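Local coordinates for beta-glucuronidase (uncultured Clostridium sp., PDB 6U7J), which hydrolyses beta-glucuronides as a gut microbial glycosyl hydrolase of family 2, probably reactivating conjugated estrogens in the intestine, at residues E423-R426 with N427-E431. Sequence-based numbering, arbitrary orientation.
Sequences EASR and NYFEE
Ser-425 and Phe-429 meet one helical turn apart, joined through backbone and ring at once. Phe-429 N donates to Ser-425 O at 3.1 Å with an N-H...O angle of 169°, and the same oxygen lies at the edge of the phenyl ring, near its plane, 3.2 Å from Phe-429 CD2. With CG beside the backbone N (chi1 -73°), the CD2 edge of the ring is turned back toward Ser-425, with CD2 4.2 Å from Ser-425 CB. The next rung repeats the i to i+4 spacing: Glu-430 N binds Arg-426 O at 3.0 Å, and Glu-430 CB rests against that carbonyl.

At the N-terminal side of the helix, Arg-426 grips Glu-423 side-on. NE of Arg-426 lies 2.8 Å from OE1 of Glu-423, while NH2 of Arg-426 reaches OE2 of Glu-423 at 2.7 Å. Both carboxylate oxygens are approached on their syn side and lie in or near the guanidinium plane, so the two-point salt bridge restrains rotation of both groups. The arginine chain leaves anti to its N (chi1 -173°) and bends at chi3 to get there. Arg-426 N also bonds Glu-423 O, tying the same two residues through the main chain.

Farther out, Ser-425 OG bonds Glu-422 O, and Phe-429 packs on Ile-414 and Thr-415 of strand 409-416. Tyr-428 turns to helix 386-403, where its OH bonds His-392 ND1. Phe-429 and Tyr-428 thus join the N-terminal part of helix 424-439 to that strand and helix; helix 424-439 is the crossover helix of a beta-alpha-beta unit between parallel strands 409-416 and 445-449 in the family 2 TIM barrel.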
loop_
_atom_site.group_PDB
_atom_site.type_symbol
_atom_site.label_atom_id
_atom_site.label_comp_id
_atom_site.label_asym_id
_atom_site.label_seq_id
_atom_site.Cartn_x
_atom_site.Cartn_y
_atom_site.Cartn_z
ATOM N N GLU B 423 24.006 24.584 -31.311
ATOM C CA GLU B 423 24.280 24.683 -32.744
ATOM C C GLU B 423 25.137 23.520 -33.227
ATOM O O GLU B 423 24.909 22.982 -34.322
ATOM C CB GLU B 423 24.961 26.016 -33.069
ATOM C CG GLU B 423 25.269 26.219 -34.559
ATOM C CD GLU B 423 24.033 26.105 -35.450
ATOM O OE1 GLU B 423 24.111 25.451 -36.515
ATOM O OE2 GLU B 423 22.982 26.660 -35.085
ATOM N N ALA B 424 26.107 23.094 -32.412
ATOM C CA ALA B 424 26.951 21.973 -32.797
ATOM C C ALA B 424 26.163 20.685 -32.975
ATOM O O ALA B 424 26.691 19.733 -33.558
ATOM C CB ALA B 424 28.063 21.763 -31.766
ATOM N N SER B 425 24.914 20.628 -32.504
ATOM C CA SER B 425 24.122 19.418 -32.684
ATOM C C SER B 425 23.533 19.298 -34.087
ATOM O O SER B 425 23.171 18.188 -34.499
ATOM C CB SER B 425 23.007 19.360 -31.627
ATOM O OG SER B 425 21.808 19.978 -32.079
ATOM N N ARG B 426 23.446 20.400 -34.837
ATOM C CA ARG B 426 22.866 20.327 -36.176
ATOM C C ARG B 426 23.712 19.460 -37.109
ATOM O O ARG B 426 23.185 18.571 -37.792
ATOM C CB ARG B 426 22.691 21.730 -36.757
ATOM C CG ARG B 426 21.922 21.745 -38.088
ATOM C CD ARG B 426 22.181 23.014 -38.871
ATOM N NE ARG B 426 22.165 24.175 -37.992
ATOM C CZ ARG B 426 21.076 24.886 -37.730
ATOM N NH1 ARG B 426 19.924 24.544 -38.299
ATOM N NH2 ARG B 426 21.140 25.929 -36.904
ATOM N N ASN B 427 25.028 19.703 -37.158
ATOM C CA ASN B 427 25.899 18.881 -38.003
ATOM C C ASN B 427 25.874 17.415 -37.575
ATOM O O ASN B 427 25.887 16.513 -38.423
ATOM C CB ASN B 427 27.338 19.406 -37.956
ATOM C CG ASN B 427 27.544 20.651 -38.807
ATOM O OD1 ASN B 427 26.645 21.089 -39.534
ATOM N ND2 ASN B 427 28.730 21.242 -38.701
ATOM N N TYR B 428 25.873 17.161 -36.261
ATOM C CA TYR B 428 25.875 15.791 -35.755
ATOM C C TYR B 428 24.688 15.021 -36.304
ATOM O O TYR B 428 24.843 13.967 -36.931
ATOM C CB TYR B 428 25.857 15.792 -34.217
ATOM C CG TYR B 428 25.963 14.413 -33.602
ATOM C CD1 TYR B 428 24.856 13.573 -33.526
ATOM C CD2 TYR B 428 27.176 13.946 -33.102
ATOM C CE1 TYR B 428 24.957 12.313 -32.983
ATOM C CE2 TYR B 428 27.283 12.681 -32.540
ATOM C CZ TYR B 428 26.174 11.870 -32.492
ATOM O OH TYR B 428 26.275 10.610 -31.953
ATOM N N PHE B 429 23.490 15.547 -36.102
ATOM C CA PHE B 429 22.311 14.789 -36.476
ATOM C C PHE B 429 22.047 14.819 -37.968
ATOM O O PHE B 429 21.407 13.897 -38.483
ATOM C CB PHE B 429 21.114 15.285 -35.658
ATOM C CG PHE B 429 21.191 14.851 -34.217
ATOM C CD1 PHE B 429 20.884 13.544 -33.862
ATOM C CD2 PHE B 429 21.661 15.707 -33.247
ATOM C CE1 PHE B 429 20.987 13.116 -32.537
ATOM C CE2 PHE B 429 21.772 15.294 -31.923
ATOM C CZ PHE B 429 21.431 13.991 -31.571
ATOM N N GLU B 430 22.541 15.831 -38.683
ATOM C CA GLU B 430 22.467 15.776 -40.139
ATOM C C GLU B 430 23.284 14.615 -40.673
ATOM O O GLU B 430 22.830 13.881 -41.563
ATOM C CB GLU B 430 22.960 17.076 -40.767
ATOM C CG GLU B 430 22.653 17.122 -42.252
ATOM C CD GLU B 430 23.370 18.240 -42.967
ATOM O OE1 GLU B 430 22.927 18.619 -44.074
ATOM O OE2 GLU B 430 24.376 18.738 -42.422
ATOM N N GLU B 431 24.496 14.434 -40.137
ATOM C CA GLU B 431 25.291 13.266 -40.485
ATOM C C GLU B 431 24.546 11.980 -40.148
ATOM O O GLU B 431 24.433 11.077 -40.985
ATOM C CB GLU B 431 26.635 13.324 -39.764
ATOM C CG GLU B 431 27.765 13.830 -40.638
ATOM C CD GLU B 431 27.860 13.057 -41.945
ATOM O OE1 GLU B 431 28.184 11.847 -41.904
ATOM O OE2 GLU B 431 27.583 13.654 -43.008
#